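Local coordinates for protein glycoside hydrolase family 31 (Trueperella pyogenes, PDB 5I0F) that probably breaks down cycloalternan, as a family 31 glycoside hydrolase that works through a covalent glycosyl-enzyme intermediate, at residues E134-I139 with P151-S156; H161-A166 with I250-G255. All blocks are in the same frame, centred on the assembly; numbering follows the deposited sequence.

How the contacts relate
Contacts 1 and 2 lie side by side, their centres about 9 Å apart, in the beta-rich region that precedes the TIM barrel in the chain. They come in series: contact 1 closes at residues 151-156, and the next strand, 160-168, opens contact 2, whose second segment follows only after a long excursion. Strands 152-155, 160-168 and 247-253 are consecutive neighbours in one antiparallel sheet, so the hairpin from 152-155 into 160-168 joins the two contacts directly. Contact 1 ties this sheet to strand 138-141 of a second, mixed sheet, whereas contact 2 is pairing within the first sheet and ends at a calcium ion.

Contact 1 (E134-I139 with P151-S156); sequences EPVGHI and PLWLVS
The indole of Trp153 lies under the Val136-Gly137 backbone, which passes across one of its faces. Val136 CB sits over the five-membered ring, 4.2 Å from its centroid and 24° off the normal, while Gly137 CA lies over the six-membered ring, 3.8 Å from its centroid; both are CH-pi contacts. Trp153 CG, anti to its own carbonyl carbon (chi1 -56°), lies 3.9 Å from Val136 CB. Because Gly137 carries no side chain, its peptide can come down onto the indole, with Gly137 C 3.2 Å from Trp153 CZ2. CH2, at the end of the six-membered ring, meets Ile139 CD1 at 3.9 Å as the two side chains slide past each other in opposite directions. Ile139 CG1 also meets Pro151 CG, and both methyls of Val136 pack on Val155 CG1.

No direct hydrogen bond joins the segments, and water does the polar work. Two waters lie in the indole plane: one accepts from Trp153 NE1 at 3.0 Å and donates to Gly137 O, whereas the other, only weakly bound to NE1, donates to Glu134 O and Pro151 O. Val163 packs on the indole face opposite Gly137, and Ile139 rests on Val264 and Val266 of strand 263-271. A strand tryptophan roofed by the loop leading into strand 138-141 of the second sheet is consistent with packing between the sheets of a beta-sandwich.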
loop_
_atom_site.group_PDB
_atom_site.type_symbol
_atom_site.label_atom_id
_atom_site.label_comp_id
_atom_site.label_asym_id
_atom_site.label_seq_id
_atom_site.Cartn_x
_atom_site.Cartn_y
_atom_site.Cartn_z
ATOM N N GLU A 134 -0.237 36.548 -2.313
ATOM C CA GLU A 134 -1.334 37.257 -1.647
ATOM C C GLU A 134 -1.985 36.296 -0.659
ATOM O O GLU A 134 -1.910 35.084 -0.855
ATOM C CB GLU A 134 -2.390 37.747 -2.644
ATOM C CG GLU A 134 -1.888 38.605 -3.800
ATOM C CD GLU A 134 -1.219 39.894 -3.382
ATOM O OE1 GLU A 134 -1.569 40.470 -2.322
ATOM O OE2 GLU A 134 -0.332 40.341 -4.146
ATOM N N PRO A 135 -2.621 36.821 0.407
ATOM C CA PRO A 135 -3.251 35.946 1.400
ATOM C C PRO A 135 -4.594 35.402 0.900
ATOM O O PRO A 135 -5.650 35.725 1.438
ATOM C CB PRO A 135 -3.395 36.868 2.622
ATOM C CG PRO A 135 -3.608 38.206 2.017
ATOM C CD PRO A 135 -2.723 38.239 0.795
ATOM N N VAL A 136 -4.522 34.552 -0.123
ATOM C CA VAL A 136 -5.697 33.965 -0.783
ATOM C C VAL A 136 -6.382 32.984 0.159
ATOM O O VAL A 136 -7.608 32.913 0.211
ATOM C CB VAL A 136 -5.291 33.199 -2.074
ATOM C CG1 VAL A 136 -6.503 32.518 -2.718
ATOM C CG2 VAL A 136 -4.627 34.147 -3.069
ATOM N N GLY A 137 -5.569 32.207 0.869
ATOM C CA GLY A 137 -6.033 31.328 1.942
ATOM C C GLY A 137 -5.180 31.490 3.188
ATOM O O GLY A 137 -4.433 32.451 3.328
ATOM N N HIS A 138 -5.263 30.499 4.066
ATOM C CA HIS A 138 -4.681 30.567 5.386
ATOM C C HIS A 138 -4.177 29.163 5.771
ATOM O O HIS A 138 -4.876 28.174 5.557
ATOM C CB HIS A 138 -5.783 31.095 6.323
ATOM C CG HIS A 138 -5.522 30.888 7.776
ATOM N ND1 HIS A 138 -4.515 31.540 8.452
ATOM C CD2 HIS A 138 -6.176 30.141 8.700
ATOM C CE1 HIS A 138 -4.540 31.182 9.727
ATOM N NE2 HIS A 138 -5.536 30.330 9.901
ATOM N N ILE A 139 -2.946 29.090 6.278
ATOM C CA ILE A 139 -2.416 27.873 6.867
ATOM C C ILE A 139 -2.653 27.933 8.384
ATOM O O ILE A 139 -2.077 28.787 9.064
ATOM C CB ILE A 139 -0.901 27.696 6.603
ATOM C CG1 ILE A 139 -0.541 27.874 5.120
ATOM C CG2 ILE A 139 -0.438 26.337 7.098
ATOM C CD1 ILE A 139 -1.164 26.877 4.187
ATOM N N PRO A 151 3.948 30.848 2.307
ATOM C CA PRO A 151 2.821 30.367 1.485
ATOM C C PRO A 151 2.679 30.975 0.084
ATOM O O PRO A 151 2.662 32.194 -0.075
ATOM C CB PRO A 151 1.588 30.693 2.335
ATOM C CG PRO A 151 2.088 30.728 3.732
ATOM C CD PRO A 151 3.479 31.308 3.631
ATOM N N LEU A 152 2.617 30.121 -0.926
ATOM C CA LEU A 152 2.272 30.514 -2.295
ATOM C C LEU A 152 1.056 29.710 -2.770
ATOM O O LEU A 152 1.031 28.482 -2.625
ATOM C CB LEU A 152 3.452 30.255 -3.219
ATOM C CG LEU A 152 4.665 31.187 -3.082
ATOM C CD1 LEU A 152 5.836 30.653 -3.900
ATOM C CD2 LEU A 152 4.313 32.597 -3.508
ATOM N N TRP A 153 0.079 30.393 -3.370
ATOM C CA TRP A 153 -1.226 29.788 -3.732
ATOM C C TRP A 153 -1.335 29.757 -5.244
ATOM O O TRP A 153 -1.095 30.777 -5.891
ATOM C CB TRP A 153 -2.374 30.602 -3.116
ATOM C CG TRP A 153 -2.259 30.741 -1.622
ATOM C CD1 TRP A 153 -1.589 31.710 -0.939
ATOM C CD2 TRP A 153 -2.817 29.863 -0.639
ATOM N NE1 TRP A 153 -1.695 31.494 0.424
ATOM C CE2 TRP A 153 -2.455 30.371 0.633
ATOM C CE3 TRP A 153 -3.625 28.710 -0.708
ATOM C CZ2 TRP A 153 -2.838 29.747 1.830
ATOM C CZ3 TRP A 153 -4.005 28.089 0.476
ATOM C CH2 TRP A 153 -3.609 28.617 1.743
ATOM N N LEU A 154 -1.654 28.585 -5.805
ATOM C CA LEU A 154 -1.744 28.409 -7.252
ATOM C C LEU A 154 -3.169 28.760 -7.675
ATOM O O LEU A 154 -4.098 27.980 -7.447
ATOM C CB LEU A 154 -1.357 26.985 -7.669
ATOM C CG LEU A 154 -1.297 26.739 -9.189
ATOM C CD1 LEU A 154 -0.268 27.632 -9.864
ATOM C CD2 LEU A 154 -1.021 25.270 -9.486
ATOM N N VAL A 155 -3.323 29.925 -8.297
ATOM C CA VAL A 155 -4.644 30.507 -8.547
ATOM C C VAL A 155 -4.918 30.767 -10.023
ATOM O O VAL A 155 -4.027 31.157 -10.769
ATOM C CB VAL A 155 -4.869 31.830 -7.782
ATOM C CG1 VAL A 155 -4.842 31.587 -6.278
ATOM C CG2 VAL A 155 -3.873 32.911 -8.197
ATOM N N SER A 156 -6.171 30.574 -10.411
ATOM C CA SER A 156 -6.659 30.940 -11.743
ATOM C C SER A 156 -7.982 31.672 -11.577
ATOM O O SER A 156 -8.447 31.872 -10.455
ATOM C CB SER A 156 -6.865 29.696 -12.604
ATOM O OG SER A 156 -7.954 28.926 -12.128
HETATM O O HOH W 1 0.546 33.978 0.721
HETATM O O HOH W 2 -1.381 32.962 2.982
#

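Contact 2 (H161-A166 with I250-G255); sequences HRVKFA and IEVDLG. With CA (calcium ion), chain K.
Arg162 reaches diagonally to Glu251 across an antiparallel strand pair inside a beta-sheet, on the sheet face they share with Lys164 and Asp253; the two short axes are 4.7 Å apart and 161° from parallel. Hydrogen-bonded pairs Val163-Val252 and Phe165-Ile250 alternate with the non-hydrogen-bonded pairs Arg162-Asp253 and Lys164-Glu251.

The Arg162 side chain can be followed outward. CB and then CG pass Val252 O, the nearer approach being CB at 3.6 Å, and CG also lies beside Asp253 CA. CD comes close to Glu251 OE1, and the chain then bends at chi3 (-65°), which places NE beside that same oxygen. The salt bridge is short, NE to OE1 2.7 Å, fairly straight, and made at the edge of the guanidinium; OE1 offers its anti lone pair, and the guanidinium and carboxylate planes are nearly coplanar, 22° apart. NH2 adds only a weak bond to OE1, but a water bridges the same two groups, accepting from NH2 and donating to OE1. The other oxygen, OE2, lies 3.7 Å from Lys164 CD and is linked to Lys164 NZ through a second water, while the lysine also makes a cation-pi contact with Trp131.

On the opposite sheet face the side chains are apolar. Ile250 CB stands over the Phe165 ring, 4.2 Å from its centroid, and Val163 CG1 rests on Val252 CB. Val163 and Phe165 turn toward strand 263-271.

Past the strand end, Leu254 N donates a hydrogen bond to His161 O, and a calcium ion is held by both carboxylate oxygens of Asp253, by Leu254 O at 2.3 Å, by three waters and by Asp486. One of those waters, 2.5 Å from the calcium, donates to both His161 O and Gly255 O.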
loop_
_atom_site.group_PDB
_atom_site.type_symbol
_atom_site.label_atom_id
_atom_site.label_comp_id
_atom_site.label_asym_id
_atom_site.label_seq_id
_atom_site.Cartn_x
_atom_site.Cartn_y
_atom_site.Cartn_z
ATOM N N HIS A 161 -5.972 26.069 -6.611
ATOM C CA HIS A 161 -5.798 24.645 -6.909
ATOM C C HIS A 161 -4.827 23.919 -5.995
ATOM O O HIS A 161 -5.045 22.739 -5.686
ATOM C CB HIS A 161 -5.368 24.463 -8.358
ATOM C CG HIS A 161 -6.237 25.203 -9.324
ATOM N ND1 HIS A 161 -7.495 24.772 -9.668
ATOM C CD2 HIS A 161 -6.052 26.374 -9.974
ATOM C CE1 HIS A 161 -8.042 25.634 -10.507
ATOM N NE2 HIS A 161 -7.187 26.618 -10.705
ATOM N N ARG A 162 -3.750 24.600 -5.619
ATOM C CA ARG A 162 -2.690 24.033 -4.758
ATOM C C ARG A 162 -2.101 25.121 -3.868
ATOM O O ARG A 162 -2.272 26.320 -4.126
ATOM C CB ARG A 162 -1.568 23.416 -5.600
ATOM C CG ARG A 162 -1.985 22.198 -6.416
ATOM C CD ARG A 162 -0.847 21.213 -6.638
ATOM N NE ARG A 162 0.210 21.797 -7.455
ATOM C CZ ARG A 162 0.197 21.879 -8.783
ATOM N NH1 ARG A 162 -0.829 21.437 -9.503
ATOM N NH2 ARG A 162 1.225 22.434 -9.407
ATOM N N VAL A 163 -1.387 24.709 -2.831
ATOM C CA VAL A 163 -0.638 25.662 -2.022
ATOM C C VAL A 163 0.708 25.053 -1.721
ATOM O O VAL A 163 0.815 23.840 -1.575
ATOM C CB VAL A 163 -1.393 26.028 -0.726
ATOM C CG1 VAL A 163 -1.657 24.804 0.154
ATOM C CG2 VAL A 163 -0.657 27.105 0.068
ATOM N N LYS A 164 1.734 25.882 -1.637
ATOM C CA LYS A 164 2.981 25.411 -1.060
ATOM C C LYS A 164 3.481 26.329 0.035
ATOM O O LYS A 164 3.208 27.532 0.046
ATOM C CB LYS A 164 4.049 25.126 -2.117
ATOM C CG LYS A 164 4.493 26.294 -2.931
ATOM C CD LYS A 164 5.121 25.822 -4.245
ATOM C CE LYS A 164 5.556 27.042 -5.048
ATOM N NZ LYS A 164 6.275 26.680 -6.291
ATOM N N PHE A 165 4.183 25.730 0.978
ATOM C CA PHE A 165 4.718 26.451 2.129
ATOM C C PHE A 165 5.901 25.667 2.693
ATOM O O PHE A 165 6.183 24.557 2.230
ATOM C CB PHE A 165 3.614 26.711 3.173
ATOM C CG PHE A 165 3.040 25.473 3.779
ATOM C CD1 PHE A 165 1.958 24.824 3.186
ATOM C CD2 PHE A 165 3.593 24.936 4.938
ATOM C CE1 PHE A 165 1.427 23.669 3.757
ATOM C CE2 PHE A 165 3.075 23.781 5.506
ATOM C CZ PHE A 165 1.985 23.149 4.917
ATOM N N ALA A 166 6.603 26.254 3.655
ATOM C CA ALA A 166 7.837 25.670 4.167
ATOM C C ALA A 166 7.882 25.613 5.674
ATOM O O ALA A 166 7.279 26.448 6.375
ATOM C CB ALA A 166 9.043 26.424 3.645
ATOM N N ILE A 250 6.474 21.863 1.408
ATOM C CA ILE A 250 5.273 21.040 1.393
ATOM C C ILE A 250 4.355 21.641 0.354
ATOM O O ILE A 250 4.125 22.848 0.373
ATOM C CB ILE A 250 4.588 21.051 2.778
ATOM C CG1 ILE A 250 5.548 20.464 3.820
ATOM C CG2 ILE A 250 3.292 20.224 2.779
ATOM C CD1 ILE A 250 5.005 20.446 5.225
ATOM N N GLU A 251 3.824 20.810 -0.536
ATOM C CA GLU A 251 2.815 21.228 -1.500
ATOM C C GLU A 251 1.573 20.346 -1.311
ATOM O O GLU A 251 1.682 19.140 -1.126
ATOM C CB GLU A 251 3.374 21.142 -2.914
ATOM C CG GLU A 251 2.514 21.794 -3.977
ATOM C CD GLU A 251 3.277 22.150 -5.260
ATOM O OE1 GLU A 251 2.608 22.316 -6.309
ATOM O OE2 GLU A 251 4.525 22.266 -5.235
ATOM N N VAL A 252 0.401 20.971 -1.352
ATOM C CA VAL A 252 -0.845 20.342 -0.978
ATOM C C VAL A 252 -1.866 20.586 -2.085
ATOM O O VAL A 252 -2.086 21.743 -2.505
ATOM C CB VAL A 252 -1.363 20.954 0.339
ATOM C CG1 VAL A 252 -2.643 20.281 0.789
ATOM C CG2 VAL A 252 -0.294 20.896 1.427
ATOM N N ASP A 253 -2.488 19.518 -2.567
ATOM C CA ASP A 253 -3.641 19.642 -3.481
ATOM C C ASP A 253 -4.840 20.184 -2.695
ATOM O O ASP A 253 -5.072 19.782 -1.544
ATOM C CB ASP A 253 -3.954 18.292 -4.132
ATOM C CG ASP A 253 -5.199 18.320 -4.988
ATOM O OD1 ASP A 253 -5.367 19.255 -5.798
ATOM O OD2 ASP A 253 -6.054 17.404 -4.852
ATOM N N LEU A 254 -5.580 21.110 -3.306
ATOM C CA LEU A 254 -6.770 21.701 -2.702
ATOM C C LEU A 254 -8.060 21.224 -3.395
ATOM O O LEU A 254 -7.985 20.443 -4.329
ATOM C CB LEU A 254 -6.663 23.222 -2.734
ATOM C CG LEU A 254 -5.486 23.796 -1.935
ATOM C CD1 LEU A 254 -5.398 25.299 -2.140
ATOM C CD2 LEU A 254 -5.606 23.446 -0.458
ATOM N N GLY A 255 -9.221 21.678 -2.918
ATOM C CA GLY A 255 -10.559 21.261 -3.439
ATOM C C GLY A 255 -10.895 21.539 -4.910
ATOM O O GLY A 255 -10.020 21.899 -5.709
HETATM CA CA CA K . -7.941 18.842 -5.961
HETATM O O HOH W 3 -7.284 21.088 -6.947
HETATM O O HOH W 4 3.848 22.889 -9.039
HETATM O O HOH W 5 5.657 23.896 -7.226
HETATM O O HOH W 6 -10.138 19.214 -7.025
HETATM O O HOH W 7 -7.279 17.402 -7.674
#